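Local coordinates for mannitol dehydrogenase (Helicobacter pylori, PDB 3TWO), which probably catalyses the reversible, NADP(H)-dependent interconversion of cinnamyl alcohols and their aldehydes, as a zinc-containing member of the medium-chain alcohol dehydrogenase family, at residues B[92-97]-B[140-145]; B[96-101]-B[107-112]. One frame throughout, in Å; residues are numbered along the deposited sequence.

Overall arrangement
Both contacts involve the loop that wraps the four-cysteine zinc of the GroES-like domain. Interaction 1 joins the start of that loop, residues 92-97, to Tyr-142 of 140-145; interaction 2 closes the loop on itself, bringing 96-101 against 107-112. Their centres lie about 10 Å apart, and they share Lys-96 and Ala-97. Interaction 1 supplies Cys-95 to the metal and interaction 2 the other three ligands, Cys-98, Cys-101 and Cys-109. Ser-94 of interaction 1 touches interaction 2, with its OG 3.1 Å from Cys-101 SG. The second zinc, held by Cys-42, His-64 and Cys-160, is separate, about 14 Å from the Phe-108 side chain, which is itself about 8 Å from NADPH.

Interaction 1 of 2, residues B[92-97]-B[140-145]; sequences VNSCKA and ENYVIS. With ZN (zinc ion), chain H.
Tyr-142 lays its ring flat against the backbone of Val-92 and Asn-93, where the chain leaves strand 91-93 and enters the structural zinc loop of the GroES-like domain, found in many zinc-dependent medium-chain dehydrogenases. Asn-93 CA stands over the middle of one ring face, 3.7 Å from the centroid and 9° off the normal, a CH-pi contact. An aromatic residue suits this place because its flat face lies against the backbone atoms of Val-92 and Asn-93 while its hydroxyl reaches a polar partner. The CG of Tyr-142 lies anti to its own carbonyl carbon (chi1 -59°), which sends the ring along 92-94 until OH meets Ser-94 OG at the ring edge, 2.6 Å away in a short hydrogen bond that either hydroxyl could donate. The small Ser-94 side chain can touch this phenol and also pack against Cys-101 and Cys-109.

The Asn-93 amide is turned 57° from the ring plane, with OD1 3.7 Å from Tyr-142 CE1. That oxygen accepts a weak bond from the Ser-94 amide and another from Lys-96 NZ. Lys-96 runs past the phenol, CG 3.4 Å from Tyr-142 OH, and its long side chain reaches back along the segment; the final bend at chi4 brings the ammonium to two oxygens. Asp-139 also packs against this lysine, and Ile-296 of helix 296-308 against Tyr-142. Between Ser-94 and Lys-96, Cys-95 SG binds zinc and accepts a hydrogen bond from Ala-97 N. The second grip of Lys-96 NZ is on Ser-94 O, 3.1 Å away and almost in line with the carbonyl bond.

Interaction 2 of 2, residues B[96-101]-B[107-112]; sequences KACKPC and QFCTKV. With ZN (zinc ion), chain H.
Phe-108, at the end of a short 3-10 turn, offers its CB to Pro-100 CB at 4.0 Å, an apolar touch within the zinc loop. Its ring is directed outward from 96-101: CG lies anti to the carbonyl carbon (chi1 -62°), and one ring face receives CG of Gln-107, offset toward the rim. The Phe-108 side chain packs on Leu-292 and on His-282 of the second subunit, where a large apolar group gives contact area. Pro-100 suits the first turn of helix 99-102, where a missing amide hydrogen costs little, and its CB is also 4.1 Å from the backbone N of Cys-109.

Cys-109 then turns inward, SG anti to its backbone N, and its SG binds zinc at 2.3 Å. Together with Cys-98, Cys-101 and Cys-95 it completes the four-cysteine structural zinc site of the medium-chain alcohol dehydrogenases. Cys-98 SG and Cys-109 SG stand 3.9 Å apart as fellow ligands. Cys-101 SG touches Cys-109 CB at 3.7 Å. Cysteine suits each place because its thiolate can bind metal and still accept amide hydrogens, which probably temper the accumulated negative charge. Cys-98, the N-cap of the helix, takes one from Cys-101 N, and Cys-101 SG takes one from Lys-96 N at an N-H...S angle of 150°.

After Cys-109 the chain makes a type I turn through Thr-110 and Lys-111. Lys-111 N donates to Cys-109 SG, 3.3 Å away, and Val-112 N closes the turn on Cys-109 O at 3.1 Å.

Interaction 1 of 2, residues B[92-97]-B[140-145]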
loop_
_atom_site.group_PDB
_atom_site.type_symbol
_atom_site.label_atom_id
_atom_site.label_comp_id
_atom_site.label_asym_id
_atom_site.label_seq_id
_atom_site.Cartn_x
_atom_site.Cartn_y
_atom_site.Cartn_z
ATOM N N VAL B 92 16.633 8.254 21.118
ATOM C CA VAL B 92 17.544 8.084 22.233
ATOM C C VAL B 92 16.903 7.385 23.434
ATOM O O VAL B 92 17.545 7.206 24.492
ATOM C CB VAL B 92 18.079 9.450 22.738
ATOM C CG1 VAL B 92 18.871 10.110 21.685
ATOM C CG2 VAL B 92 16.884 10.394 23.186
ATOM N N ASN B 93 15.654 6.999 23.299
ATOM C CA ASN B 93 14.936 6.320 24.406
ATOM C C ASN B 93 13.577 5.814 23.933
ATOM O O ASN B 93 13.114 6.280 22.874
ATOM C CB ASN B 93 14.733 7.266 25.591
ATOM C CG ASN B 93 14.963 6.557 26.928
ATOM O OD1 ASN B 93 14.855 5.342 27.001
ATOM N ND2 ASN B 93 15.395 7.308 27.955
ATOM N N SER B 94 12.988 4.844 24.674
ATOM C CA SER B 94 11.637 4.319 24.442
ATOM C C SER B 94 11.174 3.602 25.706
ATOM O O SER B 94 11.926 3.546 26.660
ATOM C CB SER B 94 11.574 3.380 23.214
ATOM O OG SER B 94 12.351 2.196 23.398
ATOM N N CYS B 95 9.973 3.014 25.710
ATOM C CA CYS B 95 9.363 2.628 27.009
ATOM C C CYS B 95 9.933 1.272 27.453
ATOM O O CYS B 95 9.982 0.984 28.639
ATOM C CB CYS B 95 7.813 2.575 26.979
ATOM S SG CYS B 95 7.169 1.008 26.277
ATOM N N LYS B 96 10.393 0.485 26.480
ATOM C CA LYS B 96 11.075 -0.792 26.753
ATOM C C LYS B 96 10.067 -1.806 27.311
ATOM O O LYS B 96 10.454 -2.839 27.826
ATOM C CB LYS B 96 12.276 -0.648 27.731
ATOM C CG LYS B 96 13.270 0.524 27.489
ATOM C CD LYS B 96 14.276 0.611 28.674
ATOM C CE LYS B 96 15.138 1.889 28.683
ATOM N NZ LYS B 96 14.256 3.145 28.609
ATOM N N ALA B 97 8.779 -1.518 27.221
ATOM C CA ALA B 97 7.795 -2.437 27.766
ATOM C C ALA B 97 6.664 -2.782 26.807
ATOM O O ALA B 97 5.837 -3.599 27.149
ATOM C CB ALA B 97 7.248 -1.929 29.117
ATOM N N GLU B 140 22.273 3.737 27.380
ATOM C CA GLU B 140 23.206 2.817 26.683
ATOM C C GLU B 140 22.592 1.852 25.676
ATOM O O GLU B 140 23.324 1.351 24.794
ATOM C CB GLU B 140 24.058 1.996 27.670
ATOM C CG GLU B 140 23.238 1.270 28.710
ATOM C CD GLU B 140 23.978 0.121 29.351
ATOM O OE1 GLU B 140 23.333 -0.611 30.149
ATOM O OE2 GLU B 140 25.181 -0.058 29.049
ATOM N N ASN B 141 21.285 1.593 25.806
ATOM C CA ASN B 141 20.554 0.668 24.896
ATOM C C ASN B 141 20.165 1.256 23.556
ATOM O O ASN B 141 19.545 0.577 22.756
ATOM C CB ASN B 141 19.335 0.069 25.586
ATOM C CG ASN B 141 19.737 -0.653 26.850
ATOM O OD1 ASN B 141 20.197 -1.784 26.805
ATOM N ND2 ASN B 141 19.662 0.052 27.995
ATOM N N TYR B 142 20.517 2.537 23.360
ATOM C CA TYR B 142 20.223 3.322 22.145
ATOM C C TYR B 142 21.522 3.825 21.508
ATOM O O TYR B 142 21.511 4.718 20.653
ATOM C CB TYR B 142 19.276 4.495 22.513
ATOM C CG TYR B 142 18.024 3.929 23.087
ATOM C CD1 TYR B 142 17.947 3.592 24.461
ATOM C CD2 TYR B 142 16.947 3.581 22.248
ATOM C CE1 TYR B 142 16.826 2.984 24.992
ATOM C CE2 TYR B 142 15.771 2.966 22.819
ATOM C CZ TYR B 142 15.738 2.692 24.174
ATOM O OH TYR B 142 14.621 2.127 24.757
ATOM N N VAL B 143 22.643 3.237 21.903
ATOM C CA VAL B 143 23.944 3.648 21.368
ATOM C C VAL B 143 24.515 2.553 20.427
ATOM O O VAL B 143 24.539 1.360 20.770
ATOM C CB VAL B 143 24.921 3.989 22.534
ATOM C CG1 VAL B 143 26.325 4.336 21.992
ATOM C CG2 VAL B 143 24.349 5.153 23.385
ATOM N N ILE B 144 24.995 2.935 19.257
ATOM C CA ILE B 144 25.490 1.941 18.314
ATOM C C ILE B 144 27.008 1.809 18.495
ATOM O O ILE B 144 27.701 2.827 18.578
ATOM C CB ILE B 144 25.131 2.394 16.841
ATOM C CG1 ILE B 144 23.592 2.687 16.755
ATOM C CG2 ILE B 144 25.744 1.426 15.752
ATOM C CD1 ILE B 144 22.693 1.557 17.315
ATOM N N SER B 145 27.526 0.583 18.517
ATOM C CA SER B 145 28.952 0.375 18.633
ATOM C C SER B 145 29.634 0.473 17.251
ATOM O O SER B 145 29.134 -0.053 16.264
ATOM C CB SER B 145 29.188 -0.999 19.217
ATOM O OG SER B 145 30.500 -1.314 19.009
HETATM ZN ZN ZN H . 7.757 0.971 23.979
#

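Interaction 2 of 2, residues B[96-101]-B[107-112]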
loop_
_atom_site.group_PDB
_atom_site.type_symbol
_atom_site.label_atom_id
_atom_site.label_comp_id
_atom_site.label_asym_id
_atom_site.label_seq_id
_atom_site.Cartn_x
_atom_site.Cartn_y
_atom_site.Cartn_z
ATOM N N LYS B 96 10.393 0.485 26.480
ATOM C CA LYS B 96 11.075 -0.792 26.753
ATOM C C LYS B 96 10.067 -1.806 27.311
ATOM O O LYS B 96 10.454 -2.839 27.826
ATOM C CB LYS B 96 12.276 -0.648 27.731
ATOM C CG LYS B 96 13.270 0.524 27.489
ATOM C CD LYS B 96 14.276 0.611 28.674
ATOM C CE LYS B 96 15.138 1.889 28.683
ATOM N NZ LYS B 96 14.256 3.145 28.609
ATOM N N ALA B 97 8.779 -1.518 27.221
ATOM C CA ALA B 97 7.795 -2.437 27.766
ATOM C C ALA B 97 6.664 -2.782 26.807
ATOM O O ALA B 97 5.837 -3.599 27.149
ATOM C CB ALA B 97 7.248 -1.929 29.117
ATOM N N CYS B 98 6.666 -2.247 25.597
ATOM C CA CYS B 98 5.589 -2.478 24.646
ATOM C C CYS B 98 5.973 -3.449 23.494
ATOM O O CYS B 98 7.114 -3.945 23.389
ATOM C CB CYS B 98 5.120 -1.130 24.065
ATOM S SG CYS B 98 6.403 -0.431 22.865
ATOM N N LYS B 99 5.001 -3.730 22.641
ATOM C CA LYS B 99 5.213 -4.715 21.617
ATOM C C LYS B 99 6.283 -4.221 20.680
ATOM O O LYS B 99 7.200 -4.943 20.438
ATOM C CB LYS B 99 3.939 -5.034 20.827
ATOM C CG LYS B 99 4.073 -6.336 20.022
ATOM C CD LYS B 99 2.784 -7.154 20.044
ATOM C CE LYS B 99 1.663 -6.546 19.146
ATOM N NZ LYS B 99 2.163 -6.451 17.736
ATOM N N PRO B 100 6.171 -2.981 20.174
ATOM C CA PRO B 100 7.278 -2.586 19.295
ATOM C C PRO B 100 8.671 -2.617 19.984
ATOM O O PRO B 100 9.635 -3.028 19.324
ATOM C CB PRO B 100 6.889 -1.176 18.848
ATOM C CG PRO B 100 5.427 -1.141 18.929
ATOM C CD PRO B 100 4.986 -2.115 19.987
ATOM N N CYS B 101 8.778 -2.186 21.247
ATOM C CA CYS B 101 10.051 -2.204 21.932
ATOM C C CYS B 101 10.564 -3.616 22.044
ATOM O O CYS B 101 11.780 -3.829 21.851
ATOM C CB CYS B 101 9.997 -1.574 23.337
ATOM S SG CYS B 101 9.984 0.253 23.310
ATOM N N GLN B 107 11.299 2.475 17.206
ATOM C CA GLN B 107 10.864 3.694 16.479
ATOM C C GLN B 107 9.367 3.832 16.431
ATOM O O GLN B 107 8.914 4.905 16.171
ATOM C CB GLN B 107 11.412 3.800 15.025
ATOM C CG GLN B 107 10.770 2.804 13.987
ATOM C CD GLN B 107 11.465 1.459 13.951
ATOM O OE1 GLN B 107 12.048 1.026 14.952
ATOM N NE2 GLN B 107 11.436 0.791 12.776
ATOM N N PHE B 108 8.615 2.760 16.684
ATOM C CA PHE B 108 7.170 2.812 16.735
ATOM C C PHE B 108 6.631 2.844 18.164
ATOM O O PHE B 108 5.429 2.868 18.348
ATOM C CB PHE B 108 6.523 1.632 15.960
ATOM C CG PHE B 108 6.842 1.630 14.504
ATOM C CD1 PHE B 108 7.664 0.643 13.963
ATOM C CD2 PHE B 108 6.318 2.605 13.684
ATOM C CE1 PHE B 108 7.984 0.640 12.590
ATOM C CE2 PHE B 108 6.634 2.634 12.284
ATOM C CZ PHE B 108 7.488 1.643 11.751
ATOM N N CYS B 109 7.505 2.826 19.173
ATOM C CA CYS B 109 7.054 2.987 20.541
ATOM C C CYS B 109 6.286 4.316 20.680
ATOM O O CYS B 109 6.738 5.367 20.232
ATOM C CB CYS B 109 8.221 2.990 21.533
ATOM S SG CYS B 109 7.697 3.202 23.271
ATOM N N THR B 110 5.143 4.283 21.371
ATOM C CA THR B 110 4.382 5.545 21.541
ATOM C C THR B 110 5.125 6.533 22.482
ATOM O O THR B 110 4.811 7.723 22.489
ATOM C CB THR B 110 2.880 5.305 22.014
ATOM O OG1 THR B 110 2.900 4.810 23.334
ATOM C CG2 THR B 110 2.113 4.285 21.103
ATOM N N LYS B 111 6.143 6.085 23.222
ATOM C CA LYS B 111 6.911 7.001 24.053
ATOM C C LYS B 111 8.361 7.102 23.602
ATOM O O LYS B 111 9.261 7.466 24.385
ATOM C CB LYS B 111 6.817 6.590 25.521
ATOM C CG LYS B 111 5.369 6.539 26.090
ATOM C CD LYS B 111 5.502 6.220 27.589
ATOM C CE LYS B 111 4.260 6.603 28.408
ATOM N NZ LYS B 111 2.986 5.925 27.925
ATOM N N VAL B 112 8.576 6.786 22.317
ATOM C CA VAL B 112 9.860 6.990 21.680
ATOM C C VAL B 112 10.288 8.465 21.885
ATOM O O VAL B 112 9.474 9.374 21.802
ATOM C CB VAL B 112 9.840 6.597 20.135
ATOM C CG1 VAL B 112 8.722 7.423 19.339
ATOM C CG2 VAL B 112 11.214 6.774 19.532
HETATM ZN ZN ZN H . 7.757 0.971 23.979
#